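Local coordinates for S.cerevisiae chromosome XVI reading frame ORF YPL253c (Saccharomyces cerevisiae, PDB 2O0A), which recruits the minus-end-directed motor Kar3 to microtubules and targets or maintains it at the spindle pole body, with a kinesin-like domain that lacks a nucleotide-binding site, at residues V70-F75 and T102-L107; F114-D119 and Y126-Q131; V172-E175 and D180-L183. All blocks are in the same frame, centred on the assembly; numbering follows the deposited sequence. Where two conformers were deposited one is given.

Overall arrangement
All three contacts lie in one kinesin-like motor domain. Interactions 1 and 2 hold opposite ends of helix 105-116: its first turn meets the start of helix 72-89, and its last turn packs on strand 126-136. Interaction 2 is buried and made by a methyl group resting on an alanine and a backbone carbonyl, with no hydrogen bond. Interaction 1 is partly buried and sets a carboxylate and a hydroxyl beside a leucine. Interaction 3 lies farthest from the centre of the chain, where an aspartate grips the backbone next to strand 172-174 with aliphatic packing beside it. Interactions 2 and 3 adjoin, since strands 126-136 and 172-174 pair in the sheet; interaction 1 touches neither.

Interaction 1. Residues V70-F75 and T102-L107; sequences VSEDKF and TPHGSL
Glu72 reaches Ser106 because its CG lies anti to its carbonyl carbon (chi1 -68°) and the rest of the chain is extended, carrying the carboxylate across to the first turn of helix 105-116. Ser106 turns its hydroxyl between its own backbone N and carbonyl carbon, chi1 64°, and donates from OG to Glu72 OE1. The modelled separation of Ser106 OG and Glu72 OE1, 2.4 Å, is very short, and the exact length is doubtful. The same OE1 lies 2.9 Å from Leu107 N, but at too poor an angle to count as a hydrogen bond; that N-H bonds weakly to His104 O instead. The other carboxylate oxygen, Glu72 OE2, stands 4.3 Å from His104 ND1, oblique to the ring, too far for a bond. Leu107 crosses the glutamate chain at about a right angle, its CD1 3.9 Å from Glu72 CG, so that the aliphatic stem packs on leucine while the carboxylate faces the polar helix start. Placed there, the carboxylate is likely to feel the positive end of the helix dipole. Glu72 itself opens helix 72-89, whose N-cap is Ser71: Ser71 OG accepts from Lys74 N at 3.2 Å. Asp73 adds a second link between the helices through Ser110, and Leu107 packs onto Phe76 of helix 72-89 and Leu267 of strand 265-270. Residues 102-104, in the link from strand 94-99, probably correspond by topology to part of the P-loop of nucleotide-binding kinesins, and 105-107 begin helix 105-116, next to helix 72-89 and over the central sheet.

Interaction 2. Residues F114-D119 and Y126-Q131; sequences FLAEKD and YVITLQ
Ile128 and Ala116 form a buried apolar contact between the last turn of helix 105-116 and the start of strand 126-136, a helix packed on the central sheet. The touching is done by one methyl group: Ile128 CD1 lies 4.1 Å from Ala116 CB. Nearer still, Ile128 CD1 is 3.6 Å from Leu115 O. It gets there because CG1 is anti to the carbonyl carbon of Ile128 (chi1 -59°) and the arm then runs on extended (chi2 173°), pointing its end at the helix. The small Ala116 side chain is consistent with the close approach of the backbones, Ala116 CA and Ile128 CA being 7.1 Å apart. No hydrogen bond joins the segments, and two backbone oxygens here are bonded from residues that follow: Leu115 O accepts from Thr120 OG1, and Ala116 O from Gln123 NE2. The isoleucine methyl therefore rests against a carbonyl that already has a partner. Leu115 directs its side chain toward the strand without touching it directly, yet both Leu115 and Ile128 pack on Phe205 of strand 197-207, which draws them into one hydrophobic layer. Ala116 also touches Ile174 of strand 172-174, the neighbour that pairs with Ile128 through a backbone hydrogen bond. Between the segments the chain makes the short helix 121-125 and then enters the sheet. Strand 94-99, helix 105-116 and strand 126-136 together make a beta-alpha-beta crossover that skips two intervening strands, in keeping with the helix-flanked, mixed central sheet of kinesin motor domains.

Interaction 3. Residues V172-E175 and D180-L183; sequences VIIE and DLPL
Asp180 directs its carboxylate at the backbone of Glu175. With Asp180 CG anti to its carbonyl carbon (chi1 -69°), OD2 comes up to the backbone and accepts from Glu175 N, the N-H to acceptor angle being 152°. At 2.4 Å from Glu175 N, Asp180 OD2 is modelled unusually close, so the length itself is doubtful. Asn176 N donates to the same oxygen. The two carboxylate planes stand 86° apart; Glu175, bent at chi2, leads its own acid away, with Glu175 OE1 5.9 Å from Asp180 OD2. Glu175 CB nevertheless passes alongside, 3.4 Å from Asp180 OD2. The strand side chains border the aspartate: Ile174 slants across it with CG2 4.0 Å from OD2 of Asp180, and Val172 sets CG1 3.5 Å from the backbone oxygen Asp180 O. Next to the aspartate, Ile174 CD1 and Leu181 CD1 meet at 4.3 Å, in a layer where Leu181 also packs on Leu130 and Ile112. Strand 172-174 pairs antiparallel with strand 126-136 in the central sheet, and residues 180-183 lie in the loop toward strand 197-207. Exchanging Asp180 for an alanine removes the carboxylate, and the N-H groups of Glu175 and Asn176 would probably lose their shared acceptor, with the turn freer to shift. Two consecutive backbone N-H groups converging on one anionic oxygen are consistent with a polar fastening that holds residues 180-183 against the chain around 174-176, its negative charge probably eased by both donors.

Interaction 1. Residues V70-F75 and T102-L107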
loop_
_atom_site.group_PDB
_atom_site.type_symbol
_atom_site.label_atom_id
_atom_site.label_comp_id
_atom_site.label_asym_id
_atom_site.label_seq_id
_atom_site.Cartn_x
_atom_site.Cartn_y
_atom_site.Cartn_z
ATOM N N VAL A 70 -7.422 -15.233 1.625
ATOM C CA VAL A 70 -6.804 -14.466 0.539
ATOM C C VAL A 70 -5.299 -14.327 0.797
ATOM O O VAL A 70 -4.874 -13.581 1.680
ATOM C CB VAL A 70 -7.483 -13.069 0.385
ATOM C CG1 VAL A 70 -6.843 -12.280 -0.744
ATOM C CG2 VAL A 70 -8.990 -13.205 0.163
ATOM N N SER A 71 -4.495 -15.087 0.042
ATOM C CA SER A 71 -3.030 -15.010 0.103
ATOM C C SER A 71 -2.585 -13.670 -0.449
ATOM O O SER A 71 -3.373 -13.004 -1.117
ATOM C CB SER A 71 -2.410 -16.085 -0.774
ATOM O OG SER A 71 -2.737 -15.851 -2.139
ATOM N N GLU A 72 -1.325 -13.321 -0.222
ATOM C CA GLU A 72 -0.824 -12.031 -0.727
ATOM C C GLU A 72 -0.893 -11.917 -2.249
ATOM O O GLU A 72 -1.286 -10.890 -2.768
ATOM C CB GLU A 72 0.510 -11.662 -0.079
ATOM C CG GLU A 72 0.160 -11.392 1.390
ATOM C CD GLU A 72 1.293 -11.204 2.350
ATOM O OE1 GLU A 72 2.465 -11.317 1.951
ATOM O OE2 GLU A 72 0.980 -10.950 3.545
ATOM N N ASP A 73 -0.604 -13.001 -2.962
ATOM C CA ASP A 73 -0.776 -12.995 -4.421
ATOM C C ASP A 73 -2.232 -12.733 -4.837
ATOM O O ASP A 73 -2.489 -11.981 -5.796
ATOM C CB ASP A 73 -0.333 -14.333 -5.007
ATOM C CG ASP A 73 1.162 -14.559 -4.939
ATOM O OD1 ASP A 73 1.953 -13.597 -4.778
ATOM O OD2 ASP A 73 1.560 -15.737 -5.083
ATOM N N LYS A 74 -3.186 -13.375 -4.151
ATOM C CA LYS A 74 -4.613 -13.160 -4.427
ATOM C C LYS A 74 -5.080 -11.762 -4.015
ATOM O O LYS A 74 -5.943 -11.155 -4.668
ATOM C CB LYS A 74 -5.456 -14.236 -3.728
ATOM C CG LYS A 74 -6.916 -14.189 -4.125
ATOM C CD LYS A 74 -7.669 -15.423 -3.652
ATOM C CE LYS A 74 -7.317 -16.626 -4.511
ATOM N NZ LYS A 74 -7.748 -16.465 -5.930
ATOM N N PHE A 75 -4.487 -11.230 -2.946
ATOM C CA PHE A 75 -4.781 -9.838 -2.575
ATOM C C PHE A 75 -4.560 -8.932 -3.787
ATOM O O PHE A 75 -5.402 -8.115 -4.124
ATOM C CB PHE A 75 -3.943 -9.324 -1.390
ATOM C CG PHE A 75 -4.079 -7.842 -1.202
ATOM C CD1 PHE A 75 -5.196 -7.314 -0.567
ATOM C CD2 PHE A 75 -3.123 -6.967 -1.718
ATOM C CE1 PHE A 75 -5.354 -5.934 -0.434
ATOM C CE2 PHE A 75 -3.272 -5.588 -1.591
ATOM C CZ PHE A 75 -4.398 -5.078 -0.944
ATOM N N THR A 102 4.506 -6.118 12.095
ATOM C CA THR A 102 5.469 -7.210 12.012
ATOM C C THR A 102 6.114 -7.183 10.629
ATOM O O THR A 102 5.570 -6.557 9.712
ATOM C CB THR A 102 4.798 -8.576 12.229
ATOM O OG1 THR A 102 3.745 -8.767 11.268
ATOM C CG2 THR A 102 4.230 -8.685 13.635
ATOM N N PRO A 103 7.282 -7.832 10.478
ATOM C CA PRO A 103 7.924 -7.922 9.166
ATOM C C PRO A 103 6.953 -8.410 8.099
ATOM O O PRO A 103 6.262 -9.425 8.292
ATOM C CB PRO A 103 9.030 -8.952 9.399
ATOM C CG PRO A 103 9.396 -8.759 10.827
ATOM C CD PRO A 103 8.089 -8.489 11.528
ATOM N N HIS A 104 6.885 -7.677 6.984
ATOM C CA HIS A 104 5.979 -8.026 5.898
ATOM C C HIS A 104 6.642 -8.050 4.510
ATOM O O HIS A 104 6.084 -7.542 3.503
ATOM C CB HIS A 104 4.784 -7.074 5.906
ATOM C CG HIS A 104 3.646 -7.540 6.766
ATOM N ND1 HIS A 104 2.441 -7.963 6.245
ATOM C CD2 HIS A 104 3.534 -7.661 8.111
ATOM C CE1 HIS A 104 1.639 -8.324 7.232
ATOM N NE2 HIS A 104 2.274 -8.145 8.375
ATOM N N GLY A 105 7.818 -8.667 4.421
ATOM C CA GLY A 105 8.492 -8.816 3.128
ATOM C C GLY A 105 7.703 -9.585 2.084
ATOM O O GLY A 105 7.834 -9.325 0.880
ATOM N N SER A 106 6.878 -10.536 2.519
ATOM C CA SER A 106 6.103 -11.335 1.579
ATOM C C SER A 106 5.124 -10.476 0.768
ATOM O O SER A 106 4.853 -10.764 -0.406
ATOM C CB SER A 106 5.351 -12.465 2.300
ATOM O OG SER A 106 4.406 -11.920 3.190
ATOM N N LEU A 107 4.594 -9.423 1.393
ATOM C CA LEU A 107 3.674 -8.515 0.694
ATOM C C LEU A 107 4.409 -7.754 -0.402
ATOM O O LEU A 107 3.905 -7.605 -1.530
ATOM C CB LEU A 107 3.002 -7.542 1.670
ATOM C CG LEU A 107 1.869 -6.726 1.047
ATOM C CD1 LEU A 107 0.605 -7.606 0.778
ATOM C CD2 LEU A 107 1.518 -5.541 1.933
#

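Interaction 2. Residues F114-D119 and Y126-Q131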
loop_
_atom_site.group_PDB
_atom_site.type_symbol
_atom_site.label_atom_id
_atom_site.label_comp_id
_atom_site.label_asym_id
_atom_site.label_seq_id
_atom_site.Cartn_x
_atom_site.Cartn_y
_atom_site.Cartn_z
ATOM N N PHE A 114 3.168 -9.311 -8.970
ATOM C CA PHE A 114 1.921 -8.853 -9.575
ATOM C C PHE A 114 2.172 -7.812 -10.678
ATOM O O PHE A 114 1.524 -7.819 -11.738
ATOM C CB PHE A 114 1.002 -8.290 -8.476
ATOM C CG PHE A 114 -0.137 -7.478 -9.010
ATOM C CD1 PHE A 114 -1.220 -8.114 -9.622
ATOM C CD2 PHE A 114 -0.143 -6.091 -8.908
ATOM C CE1 PHE A 114 -2.275 -7.388 -10.137
ATOM C CE2 PHE A 114 -1.209 -5.340 -9.413
ATOM C CZ PHE A 114 -2.281 -6.000 -10.052
ATOM N N LEU A 115 3.103 -6.901 -10.414
ATOM C CA LEU A 115 3.400 -5.832 -11.360
ATOM C C LEU A 115 4.257 -6.306 -12.508
ATOM O O LEU A 115 3.979 -5.972 -13.658
ATOM C CB LEU A 115 4.140 -4.692 -10.669
ATOM C CG LEU A 115 3.360 -3.986 -9.572
ATOM C CD1 LEU A 115 4.232 -2.933 -8.893
ATOM C CD2 LEU A 115 2.071 -3.386 -10.144
ATOM N N ALA A 116 5.289 -7.071 -12.205
ATOM C CA ALA A 116 6.439 -7.083 -13.097
ATOM C C ALA A 116 7.047 -8.425 -13.449
ATOM O O ALA A 116 8.101 -8.460 -14.082
ATOM C CB ALA A 116 7.507 -6.123 -12.561
ATOM N N GLU A 117 6.407 -9.531 -13.084
ATOM C CA GLU A 117 6.791 -10.820 -13.683
ATOM C C GLU A 117 6.705 -10.713 -15.212
ATOM O O GLU A 117 5.887 -9.960 -15.739
ATOM C CB GLU A 117 5.900 -11.960 -13.194
ATOM C CG GLU A 117 6.174 -12.385 -11.757
ATOM C CD GLU A 117 7.640 -12.602 -11.471
ATOM O OE1 GLU A 117 8.192 -11.876 -10.619
ATOM O OE2 GLU A 117 8.248 -13.505 -12.090
ATOM N N LYS A 118 7.556 -11.481 -15.904
ATOM C CA LYS A 118 7.651 -11.475 -17.375
ATOM C C LYS A 118 6.304 -11.662 -18.080
ATOM O O LYS A 118 6.135 -11.184 -19.203
ATOM C CB LYS A 118 8.642 -12.556 -17.841
ATOM C CG LYS A 118 9.170 -12.421 -19.260
ATOM C CD LYS A 118 10.341 -13.371 -19.516
ATOM C CE LYS A 118 9.900 -14.827 -19.680
ATOM N NZ LYS A 118 9.581 -15.499 -18.387
ATOM N N ASP A 119 5.353 -12.316 -17.403
ATOM C CA ASP A 119 4.066 -12.666 -18.007
ATOM C C ASP A 119 2.880 -11.772 -17.595
ATOM O O ASP A 119 1.717 -12.094 -17.862
ATOM C CB ASP A 119 3.761 -14.161 -17.793
ATOM C CG ASP A 119 3.555 -14.530 -16.326
ATOM O OD1 ASP A 119 3.905 -13.722 -15.445
ATOM O OD2 ASP A 119 3.042 -15.641 -16.050
ATOM N N TYR A 126 4.104 -1.741 -20.712
ATOM C CA TYR A 126 5.023 -0.756 -20.117
ATOM C C TYR A 126 6.411 -1.311 -19.921
ATOM O O TYR A 126 6.583 -2.517 -19.679
ATOM C CB TYR A 126 4.534 -0.326 -18.720
ATOM C CG TYR A 126 3.145 0.240 -18.696
ATOM C CD1 TYR A 126 2.912 1.588 -18.962
ATOM C CD2 TYR A 126 2.050 -0.581 -18.384
ATOM C CE1 TYR A 126 1.621 2.111 -18.946
ATOM C CE2 TYR A 126 0.774 -0.070 -18.336
ATOM C CZ TYR A 126 0.555 1.267 -18.636
ATOM O OH TYR A 126 -0.732 1.764 -18.602
ATOM N N VAL A 127 7.402 -0.414 -19.973
ATOM C CA VAL A 127 8.696 -0.721 -19.363
ATOM C C VAL A 127 8.626 -0.216 -17.919
ATOM O O VAL A 127 8.168 0.898 -17.654
ATOM C CB VAL A 127 9.876 -0.068 -20.104
ATOM C CG1 VAL A 127 11.188 -0.292 -19.349
ATOM C CG2 VAL A 127 10.005 -0.676 -21.499
ATOM N N ILE A 128 9.032 -1.077 -17.000
ATOM C CA ILE A 128 8.806 -0.860 -15.565
ATOM C C ILE A 128 10.131 -0.664 -14.841
ATOM O O ILE A 128 11.056 -1.475 -14.998
ATOM C CB ILE A 128 8.026 -2.063 -14.944
ATOM C CG1 ILE A 128 6.686 -2.223 -15.662
ATOM C CG2 ILE A 128 7.820 -1.865 -13.440
ATOM C CD1 ILE A 128 5.895 -3.450 -15.266
ATOM N N THR A 129 10.234 0.416 -14.066
ATOM C CA THR A 129 11.428 0.651 -13.249
ATOM C C THR A 129 11.100 0.615 -11.766
ATOM O O THR A 129 9.948 0.779 -11.376
ATOM C CB THR A 129 12.058 2.028 -13.536
ATOM O OG1 THR A 129 11.228 3.053 -12.990
ATOM C CG2 THR A 129 12.188 2.244 -15.029
ATOM N N LEU A 130 12.128 0.413 -10.955
ATOM C CA LEU A 130 11.955 0.382 -9.510
ATOM C C LEU A 130 13.128 1.016 -8.781
ATOM O O LEU A 130 14.279 0.817 -9.158
ATOM C CB LEU A 130 11.728 -1.070 -9.041
ATOM C CG LEU A 130 11.324 -1.308 -7.576
ATOM C CD1 LEU A 130 10.375 -2.509 -7.415
ATOM C CD2 LEU A 130 12.561 -1.473 -6.685
ATOM N N GLN A 131 12.791 1.784 -7.753
ATOM C CA GLN A 131 13.748 2.252 -6.742
ATOM C C GLN A 131 13.198 1.880 -5.382
ATOM O O GLN A 131 11.988 1.758 -5.222
ATOM C CB GLN A 131 13.912 3.769 -6.812
ATOM C CG GLN A 131 14.483 4.241 -8.145
ATOM C CD GLN A 131 14.409 5.722 -8.286
ATOM O OE1 GLN A 131 13.343 6.276 -8.553
ATOM N NE2 GLN A 131 15.537 6.387 -8.110
#

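Interaction 3. Residues V172-E175 and D180-L183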
loop_
_atom_site.group_PDB
_atom_site.type_symbol
_atom_site.label_atom_id
_atom_site.label_comp_id
_atom_site.label_asym_id
_atom_site.label_seq_id
_atom_site.Cartn_x
_atom_site.Cartn_y
_atom_site.Cartn_z
ATOM N N VAL A 172 16.454 0.426 -11.147
ATOM C CA VAL A 172 16.568 -0.797 -11.935
ATOM C C VAL A 172 15.394 -0.888 -12.900
ATOM O O VAL A 172 14.249 -0.606 -12.542
ATOM C CB VAL A 172 16.593 -2.045 -11.037
ATOM C CG1 VAL A 172 16.649 -3.316 -11.872
ATOM C CG2 VAL A 172 17.787 -1.991 -10.059
ATOM N N ILE A 173 15.688 -1.281 -14.136
ATOM C CA ILE A 173 14.643 -1.623 -15.088
ATOM C C ILE A 173 14.333 -3.113 -14.939
ATOM O O ILE A 173 15.220 -3.949 -15.081
ATOM C CB ILE A 173 15.077 -1.283 -16.518
ATOM C CG1 ILE A 173 15.296 0.227 -16.630
ATOM C CG2 ILE A 173 14.012 -1.773 -17.491
ATOM C CD1 ILE A 173 15.871 0.691 -17.955
ATOM N N ILE A 174 13.077 -3.436 -14.614
ATOM C CA ILE A 174 12.693 -4.819 -14.351
ATOM C C ILE A 174 12.225 -5.540 -15.627
ATOM O O ILE A 174 11.257 -5.131 -16.247
ATOM C CB ILE A 174 11.546 -4.895 -13.305
ATOM C CG1 ILE A 174 11.928 -4.155 -12.032
ATOM C CG2 ILE A 174 11.175 -6.366 -13.018
ATOM C CD1 ILE A 174 10.886 -4.292 -10.939
ATOM N N GLU A 175 12.922 -6.607 -16.003
ATOM C CA GLU A 175 12.528 -7.412 -17.167
ATOM C C GLU A 175 11.766 -8.658 -16.719
ATOM O O GLU A 175 10.730 -9.000 -17.291
ATOM C CB GLU A 175 13.756 -7.838 -17.978
ATOM C CG GLU A 175 14.714 -6.714 -18.362
ATOM C CD GLU A 175 14.170 -5.788 -19.441
ATOM O OE1 GLU A 175 13.141 -6.125 -20.070
ATOM O OE2 GLU A 175 14.783 -4.719 -19.667
ATOM N N ASP A 180 15.462 -9.401 -11.318
ATOM C CA ASP A 180 16.251 -8.200 -11.564
ATOM C C ASP A 180 16.543 -7.426 -10.296
ATOM O O ASP A 180 17.224 -6.386 -10.328
ATOM C CB ASP A 180 15.547 -7.324 -12.590
ATOM C CG ASP A 180 15.556 -7.946 -13.964
ATOM O OD1 ASP A 180 16.588 -8.542 -14.339
ATOM O OD2 ASP A 180 14.530 -7.861 -14.658
ATOM N N LEU A 181 16.027 -7.928 -9.180
ATOM C CA LEU A 181 16.188 -7.248 -7.904
ATOM C C LEU A 181 17.137 -8.020 -6.995
ATOM O O LEU A 181 17.365 -9.224 -7.216
ATOM C CB LEU A 181 14.820 -7.045 -7.238
ATOM C CG LEU A 181 13.869 -6.158 -8.046
ATOM C CD1 LEU A 181 12.480 -6.205 -7.439
ATOM C CD2 LEU A 181 14.378 -4.728 -8.156
ATOM N N PRO A 182 17.689 -7.348 -5.967
ATOM C CA PRO A 182 18.659 -8.027 -5.121
ATOM C C PRO A 182 18.105 -9.288 -4.471
ATOM O O PRO A 182 16.894 -9.426 -4.247
ATOM C CB PRO A 182 18.996 -6.977 -4.056
ATOM C CG PRO A 182 18.721 -5.675 -4.734
ATOM C CD PRO A 182 17.496 -5.953 -5.537
ATOM N N LEU A 183 19.005 -10.211 -4.168
ATOM C CA LEU A 183 18.615 -11.434 -3.492
ATOM C C LEU A 183 17.930 -11.214 -2.149
ATOM O O LEU A 183 17.151 -12.077 -1.703
ATOM C CB LEU A 183 19.835 -12.348 -3.320
ATOM C CG LEU A 183 20.371 -12.928 -4.633
ATOM C CD1 LEU A 183 21.831 -13.353 -4.434
ATOM C CD2 LEU A 183 19.504 -14.072 -5.135
#